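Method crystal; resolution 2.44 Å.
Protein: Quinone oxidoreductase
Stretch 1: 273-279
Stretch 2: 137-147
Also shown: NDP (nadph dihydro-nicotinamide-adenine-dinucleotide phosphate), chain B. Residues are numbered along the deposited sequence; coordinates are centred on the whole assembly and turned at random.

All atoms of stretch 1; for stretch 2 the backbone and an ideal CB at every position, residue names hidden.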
ATOM      1  N   GLU A 273      -5.533 -15.323  -4.189  1.00 25.75           N
ATOM      2  CA  GLU A 273      -6.505 -15.784  -3.192  1.00 25.86           C
ATOM      3  C   GLU A 273      -6.773 -14.732  -2.106  1.00 23.39           C
ATOM      4  O   GLU A 273      -7.919 -14.540  -1.699  1.00 23.22           O
ATOM      5  CB  GLU A 273      -6.046 -17.102  -2.554  1.00 27.13           C
ATOM      6  CG  GLU A 273      -6.152 -18.340  -3.468  1.00 31.15           C
ATOM      7  CD  GLU A 273      -5.094 -18.402  -4.585  1.00 33.27           C
ATOM      8  OE1 GLU A 273      -4.035 -17.730  -4.481  1.00 31.90           O
ATOM      9  OE2 GLU A 273      -5.332 -19.137  -5.574  1.00 36.31           O
ATOM     10  N   GLU A 274      -5.721 -14.051  -1.654  1.00 21.43           N
ATOM     11  CA  GLU A 274      -5.859 -13.004  -0.636  1.00 19.78           C
ATOM     12  C   GLU A 274      -6.580 -11.760  -1.155  1.00 18.78           C
ATOM     13  O   GLU A 274      -7.421 -11.203  -0.461  1.00 18.19           O
ATOM     14  CB  GLU A 274      -4.494 -12.604  -0.072  1.00 18.58           C
ATOM     15  CG  GLU A 274      -3.817 -13.712   0.721  1.00 20.30           C
ATOM     16  CD  GLU A 274      -2.448 -13.318   1.254  1.00 20.48           C
ATOM     17  OE1 GLU A 274      -1.877 -12.317   0.773  1.00 19.65           O
ATOM     18  OE2 GLU A 274      -1.945 -14.020   2.159  1.00 22.37           O
ATOM     19  N   LEU A 275      -6.250 -11.327  -2.368  1.00 18.84           N
ATOM     20  CA  LEU A 275      -6.896 -10.167  -2.964  1.00 18.41           C
ATOM     21  C   LEU A 275      -8.376 -10.439  -3.272  1.00 19.79           C
ATOM     22  O   LEU A 275      -9.215  -9.567  -3.071  1.00 19.44           O
ATOM     23  CB  LEU A 275      -6.145  -9.713  -4.220  1.00 18.78           C
ATOM     24  CG  LEU A 275      -6.557  -8.355  -4.808  1.00 18.13           C
ATOM     25  CD1 LEU A 275      -6.443  -7.238  -3.784  1.00 14.92           C
ATOM     26  CD2 LEU A 275      -5.724  -8.045  -6.038  1.00 18.60           C
ATOM     27  N   HIS A 276      -8.682 -11.639  -3.765  1.00 21.70           N
ATOM     28  CA  HIS A 276     -10.067 -12.122  -3.880  1.00 23.50           C
ATOM     29  C   HIS A 276     -10.790 -11.952  -2.545  1.00 22.67           C
ATOM     30  O   HIS A 276     -11.919 -11.447  -2.489  1.00 22.65           O
ATOM     31  CB  HIS A 276     -10.105 -13.619  -4.239  1.00 25.58           C
ATOM     32  CG  HIS A 276     -10.187 -13.911  -5.708  1.00 28.74           C
ATOM     33  ND1 HIS A 276     -11.170 -13.390  -6.523  1.00 31.47           N
ATOM     34  CD2 HIS A 276      -9.446 -14.731  -6.495  1.00 31.27           C
ATOM     35  CE1 HIS A 276     -11.011 -13.847  -7.754  1.00 33.13           C
ATOM     36  NE2 HIS A 276      -9.974 -14.665  -7.763  1.00 32.98           N
ATOM     37  N   TYR A 277     -10.117 -12.390  -1.481  1.00 21.80           N
ATOM     38  CA  TYR A 277     -10.650 -12.339  -0.120  1.00 21.52           C
ATOM     39  C   TYR A 277     -10.878 -10.899   0.340  1.00 19.68           C
ATOM     40  O   TYR A 277     -11.968 -10.559   0.796  1.00 19.89           O
ATOM     41  CB  TYR A 277      -9.705 -13.083   0.838  1.00 21.30           C
ATOM     42  CG  TYR A 277     -10.054 -12.950   2.299  1.00 22.26           C
ATOM     43  CD1 TYR A 277     -11.140 -13.632   2.841  1.00 24.91           C
ATOM     44  CD2 TYR A 277      -9.291 -12.156   3.144  1.00 21.91           C
ATOM     45  CE1 TYR A 277     -11.462 -13.518   4.183  1.00 25.14           C
ATOM     46  CE2 TYR A 277      -9.607 -12.036   4.495  1.00 22.84           C
ATOM     47  CZ  TYR A 277     -10.695 -12.718   5.002  1.00 24.24           C
ATOM     48  OH  TYR A 277     -11.011 -12.601   6.332  1.00 25.63           O
ATOM     49  N   LEU A 278      -9.855 -10.057   0.199  1.00 17.99           N
ATOM     50  CA  LEU A 278      -9.954  -8.651   0.591  1.00 16.61           C
ATOM     51  C   LEU A 278     -11.055  -7.921  -0.179  1.00 17.28           C
ATOM     52  O   LEU A 278     -11.808  -7.141   0.402  1.00 17.14           O
ATOM     53  CB  LEU A 278      -8.616  -7.938   0.395  1.00 15.15           C
ATOM     54  CG  LEU A 278      -7.481  -8.399   1.312  1.00 14.42           C
ATOM     55  CD1 LEU A 278      -6.184  -7.702   0.928  1.00 13.71           C
ATOM     56  CD2 LEU A 278      -7.822  -8.148   2.772  1.00 13.02           C
ATOM     57  N   GLY A 279     -11.142  -8.177  -1.481  1.00 18.12           N
ATOM     58  CA  GLY A 279     -12.161  -7.558  -2.314  1.00 19.27           C
ATOM     59  C   GLY A 279     -13.575  -7.980  -1.950  1.00 20.71           C
ATOM     60  O   GLY A 279     -14.506  -7.179  -2.026  1.00 21.11           O
ATOM     61  N   UNK A 137      -2.066  -1.639  -0.408  1.00 13.97           N
ATOM     62  CA  UNK A 137      -2.370  -1.382   1.009  1.00 14.46           C
ATOM     63  C   UNK A 137      -2.957  -2.603   1.694  1.00 15.64           C
ATOM     64  O   UNK A 137      -2.523  -2.980   2.780  1.00 16.85           O
ATOM     65  CB  UNK A 137      -3.341  -0.207   1.140  1.00 14.46           C
ATOM     66  N   UNK A 138      -3.934  -3.223   1.043  1.00 10.83           N
ATOM     67  CA  UNK A 138      -4.624  -4.383   1.596  1.00 10.87           C
ATOM     68  C   UNK A 138      -3.758  -5.619   1.708  1.00 10.87           C
ATOM     69  O   UNK A 138      -3.778  -6.304   2.734  1.00 10.78           O
ATOM     70  CB  UNK A 138      -5.848  -4.709   0.738  1.00 10.87           C
ATOM     71  N   UNK A 139      -3.014  -5.925   0.650  1.00 11.23           N
ATOM     72  CA  UNK A 139      -2.151  -7.103   0.661  1.00 11.38           C
ATOM     73  C   UNK A 139      -1.044  -6.935   1.689  1.00 10.80           C
ATOM     74  O   UNK A 139      -0.638  -7.907   2.322  1.00 11.47           O
ATOM     75  CB  UNK A 139      -1.555  -7.352  -0.726  1.00 11.38           C
ATOM     76  N   UNK A 140      -0.559  -5.708   1.865  1.00  9.98           N
ATOM     77  CA  UNK A 140       0.476  -5.449   2.855  1.00  9.49           C
ATOM     78  C   UNK A 140      -0.072  -5.623   4.273  1.00  9.12           C
ATOM     79  O   UNK A 140       0.518  -6.327   5.095  1.00  9.27           O
ATOM     80  CB  UNK A 140       1.044  -4.040   2.673  1.00  9.49           C
ATOM     81  N   UNK A 141      -1.206  -4.993   4.553  1.00  9.07           N
ATOM     82  CA  UNK A 141      -1.850  -5.132   5.855  1.00  8.81           C
ATOM     83  C   UNK A 141      -2.006  -6.607   6.218  1.00  9.51           C
ATOM     84  O   UNK A 141      -1.593  -7.029   7.291  1.00  9.81           O
ATOM     85  CB  UNK A 141      -3.212  -4.436   5.857  1.00  8.81           C
ATOM     86  N   UNK A 142      -2.568  -7.393   5.304  1.00 10.23           N
ATOM     87  CA  UNK A 142      -2.864  -8.802   5.574  1.00 11.31           C
ATOM     88  C   UNK A 142      -1.601  -9.630   5.793  1.00 11.75           C
ATOM     89  O   UNK A 142      -1.498 -10.390   6.758  1.00 12.01           O
ATOM     90  CB  UNK A 142      -3.673  -9.396   4.419  1.00 11.31           C
ATOM     91  N   UNK A 143      -0.636  -9.474   4.895  1.00 11.94           N
ATOM     92  CA  UNK A 143       0.597 -10.249   4.955  1.00 12.55           C
ATOM     93  C   UNK A 143       1.470  -9.877   6.153  1.00 12.16           C
ATOM     94  O   UNK A 143       2.212 -10.715   6.659  1.00 12.84           O
ATOM     95  CB  UNK A 143       1.391 -10.057   3.661  1.00 12.55           C
ATOM     96  N   UNK A 144       1.354  -8.637   6.626  1.00 11.41           N
ATOM     97  CA  UNK A 144       2.034  -8.220   7.850  1.00 11.31           C
ATOM     98  C   UNK A 144       1.416  -8.913   9.059  1.00 12.03           C
ATOM     99  O   UNK A 144       2.130  -9.462   9.903  1.00 12.77           O
ATOM    100  CB  UNK A 144       1.967  -6.700   8.015  1.00 11.31           C
ATOM    101  N   UNK A 145       0.089  -8.904   9.134  1.00 12.19           N
ATOM    102  CA  UNK A 145      -0.614  -9.586  10.216  1.00 12.99           C
ATOM    103  C   UNK A 145      -0.327 -11.088  10.216  1.00 14.09           C
ATOM    104  O   UNK A 145      -0.167 -11.677  11.287  1.00 14.69           O
ATOM    105  CB  UNK A 145      -2.120  -9.342  10.101  1.00 12.99           C
ATOM    106  N   UNK A 146      -0.254 -11.693   9.023  1.00 14.63           N
ATOM    107  CA  UNK A 146       0.089 -13.120   8.876  1.00 15.93           C
ATOM    108  C   UNK A 146       1.533 -13.426   9.279  1.00 15.98           C
ATOM    109  O   UNK A 146       1.795 -14.426   9.932  1.00 16.71           O
ATOM    110  CB  UNK A 146      -0.137 -13.563   7.429  1.00 15.93           C
ATOM    111  N   UNK A 147       2.473 -12.580   8.876  1.00 15.40           N
ATOM    112  CA  UNK A 147       3.869 -12.741   9.303  1.00 15.92           C
ATOM    113  C   UNK A 147       3.987 -12.720  10.842  1.00 16.32           C
ATOM    114  O   UNK A 147       4.769 -13.478  11.424  1.00 17.13           O
ATOM    115  CB  UNK A 147       4.735 -11.637   8.694  1.00 15.92           C
TER
HETATM  116  PA  NDP B 500       0.759   6.460   4.522  1.00  9.67           P
HETATM  117  O1A NDP B 500       1.366   7.648   3.893  1.00  9.38           O
HETATM  118  O2A NDP B 500      -0.587   6.189   3.981  1.00  9.30           O
HETATM  119  O5B NDP B 500       0.647   6.669   6.111  1.00 10.56           O
HETATM  120  C5B NDP B 500       0.266   7.937   6.611  1.00 11.36           C
HETATM  121  C4B NDP B 500      -0.062   7.830   8.093  1.00 10.76           C
HETATM  122  O4B NDP B 500       1.139   7.779   8.834  1.00 10.87           O
HETATM  123  C3B NDP B 500      -0.852   9.010   8.645  1.00 11.55           C
HETATM  124  O3B NDP B 500      -2.180   8.612   8.906  1.00 10.96           O
HETATM  125  C2B NDP B 500      -0.118   9.425   9.916  1.00 11.52           C
HETATM  126  O2B NDP B 500      -0.971   9.527  11.035  1.00 11.55           O
HETATM  127  C1B NDP B 500       0.885   8.302  10.117  1.00 10.36           C
HETATM  128  N9A NDP B 500       2.159   8.716  10.725  1.00 10.61           N
HETATM  129  C8A NDP B 500       3.088   9.576  10.194  1.00 12.21           C
HETATM  130  N7A NDP B 500       4.127   9.669  11.049  1.00 12.42           N
HETATM  131  C5A NDP B 500       3.876   8.882  12.115  1.00 10.47           C
HETATM  132  C6A NDP B 500       4.607   8.624  13.267  1.00  9.73           C
HETATM  133  N6A NDP B 500       5.779   9.212  13.444  1.00 10.57           N
HETATM  134  N1A NDP B 500       4.102   7.764  14.216  1.00  8.93           N
HETATM  135  C2A NDP B 500       2.870   7.160  14.008  1.00  8.24           C
HETATM  136  N3A NDP B 500       2.144   7.411  12.857  1.00  8.14           N
HETATM  137  C4A NDP B 500       2.644   8.268  11.925  1.00  9.65           C
HETATM  138  O3  NDP B 500       1.724   5.180   4.364  1.00 10.58           O
HETATM  139  PN  NDP B 500       1.277   3.658   4.061  1.00 10.39           P
HETATM  140  O1N NDP B 500       0.856   3.552   2.649  1.00 11.69           O
HETATM  141  O2N NDP B 500       0.393   3.125   5.108  1.00 10.06           O
HETATM  142  O5D NDP B 500       2.708   2.938   4.197  1.00 11.43           O
HETATM  143  C5D NDP B 500       3.496   3.060   5.365  1.00 10.81           C
HETATM  144  C4D NDP B 500       4.931   2.641   5.064  1.00 10.98           C
HETATM  145  O4D NDP B 500       4.968   1.287   4.653  1.00 10.77           O
HETATM  146  C3D NDP B 500       5.533   3.474   3.942  1.00 11.92           C
HETATM  147  O3D NDP B 500       6.838   3.868   4.298  1.00 12.00           O
HETATM  148  C2D NDP B 500       5.528   2.547   2.745  1.00 12.48           C
HETATM  149  O2D NDP B 500       6.569   2.834   1.828  1.00 13.55           O
HETATM  150  C1D NDP B 500       5.651   1.174   3.413  1.00 11.98           C
HETATM  151  N1N NDP B 500       5.102   0.040   2.633  1.00 11.57           N
HETATM  152  C2N NDP B 500       5.904  -1.061   2.460  1.00 12.08           C
HETATM  153  C3N NDP B 500       5.506  -2.155   1.695  1.00 12.08           C
HETATM  154  C7N NDP B 500       6.394  -3.352   1.517  1.00 12.38           C
HETATM  155  O7N NDP B 500       5.935  -4.421   0.717  1.00 13.05           O
HETATM  156  N7N NDP B 500       7.591  -3.380   2.101  1.00 10.79           N
HETATM  157  C4N NDP B 500       4.153  -2.110   1.043  1.00 12.70           C
HETATM  158  C5N NDP B 500       3.324  -0.888   1.279  1.00 12.66           C
HETATM  159  C6N NDP B 500       3.847   0.129   2.073  1.00 12.52           C
HETATM  160  P2B NDP B 500      -1.338  10.957  11.678  1.00 14.31           P
HETATM  161  O1X NDP B 500      -2.477  10.760  12.646  1.00 14.81           O
HETATM  162  O2X NDP B 500      -1.775  11.916  10.597  1.00 16.49           O
HETATM  163  O3X NDP B 500      -0.169  11.548  12.420  1.00 14.93           O

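Both stretches are helical, and their axes approach to 9.9 Å with 107° between their N-to-C directions, so contact is confined to a short patch where Glu 274 and Leu 278 face the second helix. At position 137 the ideal CB points sideways and has nothing of stretch 1 within 5.5 Å; many residues would fit, and the deposited one is Ala 137.

Position 138 is the most constrained. Its ideal CB points toward stretch 1 and would lie 3.0 Å from Leu 278 CD1, too close for two carbons, so the backbone as it stands favors glycine. Gly 138 is found, and the space is used by the leucine: Leu 278 CD1 packs 3.3 Å from Gly 138 C.

At position 139 the ideal CB points sideways, 4.9 Å from Leu 278 CD1 and 5.2 Å from Glu 274 OE1. A flexible apolar chain such as leucine or methionine could bend back over the aliphatic part of Glu 274. Leu 139 (chi1 m, chi2 t) does this, placing its CD2 3.8 Å from Glu 274 CB and 4.2 Å from Leu 275 CB.

Position 140 points away from stretch 1, which sets no preference. Thr 140 instead meets the nucleotide, its OG1 lying 3.2 Å from C4N of NDP. Position 141 is sideways with no neighbor in reach; it is Ala 141.

Position 142 points toward stretch 1, its ideal CB 4.6 Å from Leu 278 CD1 and 5.0 Å from Glu 274 OE1. The nearby methyls and Tyr 277 ring suit leucine, isoleucine or methionine. Leu 142 (t, p) uses CD2 as the hub, 3.8 Å from Glu 274 CB, 4.1 Å from Leu 278 CD2 and 4.3 Å from Tyr 277 CD2.

At 143 the CB is again sideways, but 4.9 Å from Glu 274 OE1, a carboxylate oxygen that invites a donor: glutamine, lysine or arginine. Gln 143 extends its amide so that NE2 donates to Glu 274 OE1 at 2.9 Å, with a nearly linear N-H...O angle of 169°.

Positions 144 and 145 are out of reach and carry Ala 144 and Leu 145. Position 146 points toward stretch 1 but has no atom of it within 5.5 Å of the ideal CB, so a polar chain of moderate length could approach the Glu 274 carboxylate. Asn 146 ND2 stops 3.6 Å from Glu 274 OE2; a water bridges them, accepting from ND2 and donating weakly to OE2. Glu 274 thus sits as a knob among 139, 142, 143 and 146. Position 147, out of reach, is Gln 147.

Stretch 2 (137-147) AGLTALQALNQ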
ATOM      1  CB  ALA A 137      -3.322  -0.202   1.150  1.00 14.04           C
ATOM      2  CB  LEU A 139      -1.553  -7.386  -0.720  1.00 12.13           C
ATOM      3  CG  LEU A 139      -2.502  -7.943  -1.787  1.00 12.99           C
ATOM      4  CD1 LEU A 139      -1.854  -7.882  -3.178  1.00 12.29           C
ATOM      5  CD2 LEU A 139      -2.947  -9.372  -1.450  1.00 12.52           C
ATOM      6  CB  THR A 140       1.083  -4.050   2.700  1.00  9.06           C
ATOM      7  OG1 THR A 140       1.513  -3.863   1.347  1.00  9.40           O
ATOM      8  CG2 THR A 140       2.270  -3.889   3.627  1.00  8.57           C
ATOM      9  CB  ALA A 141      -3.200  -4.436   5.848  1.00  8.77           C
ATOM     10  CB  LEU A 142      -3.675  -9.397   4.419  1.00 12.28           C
ATOM     11  CG  LEU A 142      -4.293 -10.782   4.612  1.00 13.80           C
ATOM     12  CD1 LEU A 142      -5.145 -10.849   5.893  1.00 13.56           C
ATOM     13  CD2 LEU A 142      -5.121 -11.156   3.383  1.00 14.12           C
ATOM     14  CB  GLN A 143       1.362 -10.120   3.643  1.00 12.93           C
ATOM     15  CG  GLN A 143       0.642 -10.804   2.481  1.00 13.94           C
ATOM     16  CD  GLN A 143       1.219 -10.453   1.123  1.00 14.60           C
ATOM     17  OE1 GLN A 143       2.284  -9.846   1.021  1.00 15.14           O
ATOM     18  NE2 GLN A 143       0.518 -10.841   0.072  1.00 15.54           N
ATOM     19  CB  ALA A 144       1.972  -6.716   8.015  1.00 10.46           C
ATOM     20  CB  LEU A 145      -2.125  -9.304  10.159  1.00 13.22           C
ATOM     21  CG  LEU A 145      -2.517  -7.872  10.554  1.00 12.87           C
ATOM     22  CD1 LEU A 145      -3.989  -7.583  10.276  1.00 12.77           C
ATOM     23  CD2 LEU A 145      -2.198  -7.599  12.040  1.00 13.27           C
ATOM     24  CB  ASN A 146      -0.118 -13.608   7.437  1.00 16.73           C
ATOM     25  CG  ASN A 146      -1.590 -13.769   7.054  1.00 17.84           C
ATOM     26  OD1 ASN A 146      -2.498 -13.647   7.883  1.00 18.73           O
ATOM     27  ND2 ASN A 146      -1.823 -14.049   5.777  1.00 18.24           N
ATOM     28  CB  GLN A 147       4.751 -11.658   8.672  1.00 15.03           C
ATOM     29  CG  GLN A 147       6.229 -11.744   9.036  1.00 15.47           C
ATOM     30  CD  GLN A 147       6.911 -12.976   8.464  1.00 17.03           C
ATOM     31  OE1 GLN A 147       7.097 -13.986   9.157  1.00 18.01           O
ATOM     32  NE2 GLN A 147       7.286 -12.901   7.191  1.00 16.83           N
TER
HETATM   33  O   HOH W   1       0.815 -14.399   3.959  1.00 18.22           O
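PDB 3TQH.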